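Local coordinates for protein F420-H2 Dependent Reductase A (Mycobacterium smegmatis str. MC2 155, PDB 3H96) that probably uses the reduced deazaflavin coenzyme F420 to reduce quinones, and belongs to mycobacterial reductases that catalyse aflatoxin degradation, at residues V64-A69 / S73-Y78; V35-R40 / A46-M51; Y79-A84 / V98-V103. One frame throughout, in Å; residues are numbered along the deposited sequence. Where two conformers were deposited one is given.

Contact 1: residues V64-A69 / S73-Y78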
# COMPACT_ATOMS: atom_id res chain seq x y z
N VAL A 64 -3.49 -1.51 -2.03
CA VAL A 64 -2.07 -1.20 -1.86
C VAL A 64 -1.24 -2.34 -2.47
O VAL A 64 -1.77 -3.43 -2.70
CB VAL A 64 -1.67 -0.94 -0.40
CG1 VAL A 64 -2.43 0.37 0.17
CG2 VAL A 64 -2.14 -2.07 0.47
N PHE A 65 0.04 -2.08 -2.71
CA PHE A 65 0.84 -2.98 -3.55
C PHE A 65 2.02 -3.30 -2.75
O PHE A 65 2.80 -2.38 -2.42
CB PHE A 65 1.28 -2.23 -4.85
CG PHE A 65 0.10 -1.82 -5.68
CD1 PHE A 65 -0.49 -2.74 -6.62
CD2 PHE A 65 -0.55 -0.62 -5.42
CE1 PHE A 65 -1.64 -2.41 -7.29
CE2 PHE A 65 -1.73 -0.28 -6.13
CZ PHE A 65 -2.26 -1.16 -7.05
N ALA A 66 2.22 -4.58 -2.45
CA ALA A 66 3.38 -4.96 -1.63
C ALA A 66 4.66 -5.09 -2.46
O ALA A 66 5.28 -6.17 -2.50
CB ALA A 66 3.07 -6.25 -0.82
N SER A 67 5.03 -4.02 -3.15
CA SER A 67 6.02 -4.03 -4.21
C SER A 67 7.48 -4.02 -3.70
O SER A 67 8.36 -4.68 -4.27
CB SER A 67 5.76 -2.80 -5.10
OG SER A 67 5.63 -1.63 -4.32
N LYS A 68 7.71 -3.29 -2.62
CA LYS A 68 9.06 -3.19 -2.05
C LYS A 68 10.13 -2.95 -3.15
O LYS A 68 11.18 -3.60 -3.17
CB LYS A 68 9.41 -4.43 -1.19
CG LYS A 68 10.65 -4.20 -0.34
CD LYS A 68 10.61 -5.03 0.91
CE LYS A 68 11.48 -6.22 0.85
NZ LYS A 68 12.78 -5.92 1.49
N ALA A 69 9.79 -2.06 -4.08
CA ALA A 69 10.66 -1.67 -5.19
C ALA A 69 11.19 -2.88 -5.96
O ALA A 69 12.34 -2.87 -6.46
CB ALA A 69 11.87 -0.80 -4.65
N SER A 73 11.95 -10.15 -1.77
CA SER A 73 11.02 -10.57 -0.72
C SER A 73 9.81 -9.61 -0.59
O SER A 73 9.94 -8.45 -0.90
CB SER A 73 11.75 -10.66 0.61
OG SER A 73 12.38 -11.93 0.70
N ASN A 74 8.66 -10.12 -0.14
CA ASN A 74 7.59 -9.25 0.34
C ASN A 74 8.00 -8.39 1.54
O ASN A 74 8.78 -8.84 2.41
CB ASN A 74 6.40 -10.06 0.74
CG ASN A 74 5.79 -10.76 -0.42
OD1 ASN A 74 5.62 -10.18 -1.51
ND2 ASN A 74 5.44 -12.02 -0.22
N PRO A 75 7.45 -7.17 1.61
CA PRO A 75 7.70 -6.29 2.78
C PRO A 75 7.04 -6.78 4.07
O PRO A 75 6.00 -7.47 4.03
CB PRO A 75 7.13 -4.93 2.33
CG PRO A 75 6.00 -5.30 1.35
CD PRO A 75 6.49 -6.61 0.65
N ALA A 76 7.61 -6.43 5.23
CA ALA A 76 7.08 -6.87 6.47
C ALA A 76 5.63 -6.41 6.62
O ALA A 76 4.82 -7.17 7.14
CB ALA A 76 7.93 -6.36 7.71
N TRP A 77 5.29 -5.19 6.20
CA TRP A 77 3.89 -4.74 6.40
C TRP A 77 2.79 -5.67 5.77
O TRP A 77 1.68 -5.83 6.29
CB TRP A 77 3.70 -3.29 6.00
CG TRP A 77 3.89 -2.96 4.54
CD1 TRP A 77 5.02 -2.40 3.96
CD2 TRP A 77 2.95 -3.15 3.49
NE1 TRP A 77 4.81 -2.22 2.60
CE2 TRP A 77 3.56 -2.69 2.29
CE3 TRP A 77 1.65 -3.67 3.43
CZ2 TRP A 77 2.90 -2.69 1.09
CZ3 TRP A 77 1.01 -3.72 2.22
CH2 TRP A 77 1.62 -3.21 1.05
N TYR A 78 3.15 -6.33 4.68
CA TYR A 78 2.26 -7.23 3.97
C TYR A 78 1.82 -8.33 4.92
O TYR A 78 0.61 -8.53 5.10
CB TYR A 78 2.94 -7.77 2.69
CG TYR A 78 2.25 -9.02 2.16
CD1 TYR A 78 1.01 -8.95 1.54
CD2 TYR A 78 2.84 -10.29 2.32
CE1 TYR A 78 0.34 -10.11 1.14
CE2 TYR A 78 2.17 -11.47 1.91
CZ TYR A 78 0.94 -11.36 1.32
OH TYR A 78 0.29 -12.47 0.88
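Ala66 packs against the six-membered ring of Trp77, and its methyl is a meeting point for side chains from the start of helix 76-84. The indole comes at the backbone of 64-69 with its benzo ring: CZ2 of Trp77 lies 3.6 Å from CA of Ala66, and the carbonyl oxygen of Phe65 sits at the ring edge, in plane, 3.5 Å from that same CZ2. Farther round the benzo ring, CZ3 meets CG2 of Val64 at 4.0 Å. CG of Trp77 stands between its own backbone N and carbonyl carbon (chi1 65°), which drops the indole from the helix onto the backbone of Phe65 and Ala66, and CG of Pro75 rests over one face toward the rim, 3.5 Å above the ring plane. The methyl of Ala66 has three neighbours: CD of Pro75 at 3.7 Å, the Trp77 ring, and CB of Tyr78 at 3.8 Å. Nearer the surface, the bent chain of Lys68 slides past the proline in the opposite direction, its CD 3.7 Å from CA of Pro75 and its CE 3.2 Å from the carbonyl oxygen of Ser73.

Apolar packing between the segments is backed by polar bonds from a second shell. Arg133 ties them together: NH1 bonds to both Ala66 O and Asn74 OD1, while NH2 donates to Ser67 O. Tyr78 OH bonds to Glu102, and the backbones of Val64 and Ala66 pair with Leu138 and Pro136. Ala66 is itself the centre of an inverse gamma turn, where the chain leaves strand 61-65. The whole is a short strand-loop-helix connection, in which helix 76-84 is laid against the antiparallel sheet of a split-barrel fold of the FMN-binding clan.

Contact 2: residues V35-R40 / A46-M51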
# COMPACT_ATOMS: atom_id res chain seq x y z
N VAL A 35 -0.20 3.62 6.51
CA VAL A 35 -0.77 2.34 6.99
C VAL A 35 -0.20 2.09 8.36
O VAL A 35 1.05 2.01 8.55
CB VAL A 35 -0.40 1.20 6.04
CG1 VAL A 35 -0.86 -0.17 6.62
CG2 VAL A 35 -0.90 1.53 4.54
N HIS A 36 -1.08 1.97 9.35
CA HIS A 36 -0.62 1.60 10.71
C HIS A 36 -0.74 0.09 10.78
O HIS A 36 -1.85 -0.45 10.57
CB HIS A 36 -1.51 2.19 11.83
CG HIS A 36 -1.41 3.67 11.98
ND1 HIS A 36 -1.75 4.55 10.97
CD2 HIS A 36 -1.07 4.44 13.04
CE1 HIS A 36 -1.59 5.79 11.38
NE2 HIS A 36 -1.20 5.75 12.65
N HIS A 37 0.36 -0.58 11.11
CA HIS A 37 0.38 -2.02 11.18
C HIS A 37 1.15 -2.44 12.43
O HIS A 37 1.81 -1.60 13.11
CB HIS A 37 0.96 -2.67 9.88
CG HIS A 37 2.28 -2.11 9.45
ND1 HIS A 37 3.46 -2.83 9.56
CD2 HIS A 37 2.62 -0.90 8.95
CE1 HIS A 37 4.47 -2.07 9.16
NE2 HIS A 37 3.98 -0.90 8.75
N VAL A 38 1.09 -3.74 12.71
CA VAL A 38 1.75 -4.24 13.89
C VAL A 38 2.49 -5.51 13.54
O VAL A 38 1.95 -6.39 12.86
CB VAL A 38 0.73 -4.46 15.05
CG1 VAL A 38 0.15 -5.87 15.00
CG2 VAL A 38 1.38 -4.21 16.42
N GLY A 39 3.74 -5.60 14.00
CA GLY A 39 4.62 -6.72 13.62
C GLY A 39 4.03 -8.05 14.06
O GLY A 39 3.74 -8.22 15.24
N ARG A 40 3.81 -8.95 13.09
CA ARG A 40 3.21 -10.22 13.37
C ARG A 40 4.09 -11.08 14.28
O ARG A 40 3.61 -12.01 14.87
CB ARG A 40 2.88 -10.92 12.06
CG ARG A 40 4.14 -11.20 11.20
CD ARG A 40 3.90 -12.37 10.25
NE ARG A 40 5.15 -12.72 9.57
CZ ARG A 40 5.44 -13.93 9.09
NH1 ARG A 40 4.55 -14.91 9.14
NH2 ARG A 40 6.63 -14.12 8.53
N ALA A 46 3.84 0.18 13.72
CA ALA A 46 4.67 0.92 12.79
C ALA A 46 3.68 1.61 11.89
O ALA A 46 2.50 1.22 11.84
CB ALA A 46 5.52 -0.05 11.98
N VAL A 47 4.16 2.63 11.17
CA VAL A 47 3.35 3.44 10.29
C VAL A 47 4.18 3.53 8.99
O VAL A 47 5.36 3.95 9.02
CB VAL A 47 3.11 4.84 10.84
CG1 VAL A 47 2.31 5.64 9.82
CG2 VAL A 47 2.35 4.77 12.19
N THR A 48 3.61 3.08 7.87
CA THR A 48 4.40 3.02 6.64
C THR A 48 3.60 3.81 5.60
O THR A 48 2.46 3.45 5.32
CB THR A 48 4.66 1.53 6.19
OG1 THR A 48 5.38 0.84 7.24
CG2 THR A 48 5.51 1.49 4.85
N PRO A 49 4.23 4.85 5.02
CA PRO A 49 3.51 5.57 3.95
C PRO A 49 3.69 4.82 2.65
O PRO A 49 4.75 4.21 2.44
CB PRO A 49 4.21 6.93 3.88
CG PRO A 49 5.62 6.64 4.42
CD PRO A 49 5.57 5.42 5.29
N MSE A 50 2.70 4.89 1.76
CA MSE A 50 2.86 4.21 0.47
C MSE A 50 1.81 4.77 -0.45
O MSE A 50 0.89 5.44 0.02
CB MSE A 50 2.67 2.67 0.68
CG MSE A 50 1.24 2.30 1.06
SE MSE A 50 1.18 0.40 1.48
CE MSE A 50 2.30 0.32 3.13
N MSE A 51 1.94 4.52 -1.76
CA MSE A 51 0.87 4.84 -2.69
C MSE A 51 -0.36 3.93 -2.55
O MSE A 51 -0.23 2.80 -2.09
CB MSE A 51 1.42 4.71 -4.11
CG MSE A 51 2.37 5.89 -4.50
SE MSE A 51 2.80 5.59 -6.44
CE MSE A 51 4.21 6.98 -6.76
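The imidazole of His37 carries the methyl of Ala46 over one face, CB lying 3.9 Å from the ring centroid in a CH-pi contact, while Thr48 OG1 meets its edge in the ring plane. The neighbouring His36 repeats the theme on the other side of this beta hairpin of strands 32-38 and 45-51: CG2 of Val47 sits over a face of its ring, 3.8 Å from the centroid and 21° off the normal.

Alternation along antiparallel strands sorts the partners. Val35, His37, Ala46 and Thr48 point to the side where helix 76-84 packs; His36 and Val47 turn to helix 8-18, touching Arg17 and Ile13. Two hydrogen-bonded pairs, Val35 with Thr48 and His37 with Ala46, flank the non-hydrogen-bonded pair His36 and Val47.

The His37 ring is gripped at two nitrogens: ND1 bonds to Asn80 ND2 of the helix, and NE2 to Thr48 OG1 at 2.7 Å, nearly straight at 161°. CG of His37 lies between its backbone N and carbonyl carbon (chi1 51°), which leans the imidazole across to strand 45-51. At the buried end, the selenomethionine Met50 bends at chi3, bringing its CE to 3.7 Å from CG2 of Val35.

Contact 3: residues Y79-A84 / V98-V103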
# COMPACT_ATOMS: atom_id res chain seq x y z
N TYR A 79 2.78 -9.02 5.57
CA TYR A 79 2.48 -10.13 6.49
C TYR A 79 1.77 -9.57 7.70
O TYR A 79 0.92 -10.25 8.30
CB TYR A 79 3.80 -10.82 6.93
CG TYR A 79 4.44 -11.49 5.76
CD1 TYR A 79 3.87 -12.67 5.21
CD2 TYR A 79 5.53 -10.95 5.16
CE1 TYR A 79 4.44 -13.28 4.12
CE2 TYR A 79 6.11 -11.54 4.09
CZ TYR A 79 5.57 -12.70 3.57
OH TYR A 79 6.11 -13.26 2.46
N ASN A 80 2.18 -8.37 8.13
CA ASN A 80 1.54 -7.77 9.32
C ASN A 80 0.05 -7.55 9.08
O ASN A 80 -0.80 -7.89 9.92
CB ASN A 80 2.21 -6.44 9.60
CG ASN A 80 3.65 -6.61 10.16
OD1 ASN A 80 4.09 -7.72 10.39
ND2 ASN A 80 4.36 -5.53 10.31
N LEU A 81 -0.28 -6.97 7.92
CA LEU A 81 -1.70 -6.71 7.60
C LEU A 81 -2.55 -7.98 7.42
O LEU A 81 -3.62 -8.08 8.03
CB LEU A 81 -1.83 -5.79 6.39
CG LEU A 81 -1.33 -4.33 6.55
CD1 LEU A 81 -1.70 -3.51 5.27
CD2 LEU A 81 -2.06 -3.76 7.76
N THR A 82 -2.06 -8.96 6.64
CA THR A 82 -2.85 -10.14 6.33
C THR A 82 -2.95 -11.01 7.59
O THR A 82 -3.88 -11.82 7.71
CB THR A 82 -2.21 -10.96 5.23
OG1 THR A 82 -0.87 -11.36 5.63
CG2 THR A 82 -2.22 -10.17 3.86
N THR A 83 -1.98 -10.89 8.49
CA THR A 83 -2.07 -11.57 9.77
C THR A 83 -3.13 -10.95 10.67
O THR A 83 -3.98 -11.65 11.24
CB THR A 83 -0.73 -11.64 10.51
OG1 THR A 83 0.17 -12.49 9.79
CG2 THR A 83 -0.97 -12.22 11.93
N ALA A 84 -3.15 -9.64 10.77
CA ALA A 84 -4.13 -9.03 11.65
C ALA A 84 -5.55 -9.04 11.04
O ALA A 84 -6.55 -9.22 11.74
CB ALA A 84 -3.69 -7.62 12.03
N VAL A 98 -9.81 -0.28 8.80
CA VAL A 98 -10.02 -1.00 7.58
C VAL A 98 -9.97 -2.52 7.80
O VAL A 98 -9.22 -3.02 8.68
CB VAL A 98 -8.99 -0.57 6.51
CG1 VAL A 98 -8.90 -1.57 5.51
CG2 VAL A 98 -9.40 0.77 5.83
N GLY A 99 -10.79 -3.23 7.00
CA GLY A 99 -10.68 -4.70 6.85
C GLY A 99 -9.66 -4.94 5.75
O GLY A 99 -9.61 -4.21 4.76
N VAL A 100 -8.81 -5.97 5.93
CA VAL A 100 -7.83 -6.35 4.91
C VAL A 100 -8.23 -7.66 4.18
O VAL A 100 -8.57 -8.64 4.82
CB VAL A 100 -6.43 -6.65 5.58
CG1 VAL A 100 -5.41 -7.06 4.51
CG2 VAL A 100 -5.91 -5.43 6.43
N THR A 101 -8.16 -7.68 2.84
CA THR A 101 -8.34 -8.93 2.08
C THR A 101 -7.26 -8.90 0.98
O THR A 101 -6.82 -7.83 0.61
CB THR A 101 -9.78 -9.02 1.43
OG1 THR A 101 -10.05 -7.78 0.84
CG2 THR A 101 -10.90 -9.23 2.52
N GLU A 102 -6.81 -10.05 0.50
CA GLU A 102 -5.79 -10.10 -0.51
C GLU A 102 -6.48 -10.31 -1.84
O GLU A 102 -7.35 -11.17 -1.94
CB GLU A 102 -4.82 -11.24 -0.21
CG GLU A 102 -3.67 -11.13 -1.18
CD GLU A 102 -2.36 -11.81 -0.80
OE1 GLU A 102 -2.16 -12.27 0.35
OE2 GLU A 102 -1.51 -11.86 -1.73
N VAL A 103 -6.11 -9.56 -2.88
CA VAL A 103 -6.71 -9.77 -4.19
C VAL A 103 -5.82 -10.74 -4.97
O VAL A 103 -4.58 -10.54 -5.01
CB VAL A 103 -6.79 -8.46 -5.04
CG1 VAL A 103 -7.60 -8.72 -6.28
CG2 VAL A 103 -7.40 -7.33 -4.26
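Val100 points its side chain straight at Leu81, where helix 76-84 lies across one face of the antiparallel sheet of this split-barrel fold. The axes of the segments 79-84 and 98-103 pass 7.8 Å apart with 110° between their directions, so the helix runs over the strand rather than along it, and the meeting is confined to a few residues.

Both branches of the valine take part. At chi1 180° CG1 lies opposite the backbone N and CG2 opposite the carbonyl carbon, and the two methyls present themselves almost equally to the carbonyl oxygen of Leu81, CG2 at 3.9 Å from that O and CG1 at 4.1 Å. CG2 also reaches CB of Leu81, at 4.1 Å. The leucine therefore meets the strand with its backbone and first carbon, while its side chain packs among Val35, His37, Ala87 and Leu138 of other strands.

Farther along the strand, Thr82 and Glu102 cross obliquely: CG2 of Thr82 comes to 4.1 Å from OE1 of Glu102, a loose approach. The polar atoms of the pair are bonded to another residue, Glu102 OE1 to Tyr78 OH and Thr82 OG1 to Tyr78 O. Within the helix, Tyr79 O is gripped twice, by Thr83 N at 3.0 Å and by Thr83 OG1 at 2.8 Å, the two donors arriving from opposite faces of its carbonyl plane.

How the contacts relate
Every contact reaches the same sheet, yet their chemistry differs. Contact 2 is a beta hairpin, joined by backbone hydrogen bonds and ring contacts, whereas contacts 1 and 3 set successive parts of helix 76-84 on the sheet largely by apolar packing. All three are partly buried: Val64, Ala66 and Pro75 bring contact 1 inside while Lys68 and Ser73 lie at the surface, and contact 3 has the smallest interface. Side chains bind them together. Trp77 of contact 1 packs on Met50 and His37 of contact 2, and Asn80 from 79-84 bonds also to the backbone N of Arg40, fixing the hairpin turn to the helix.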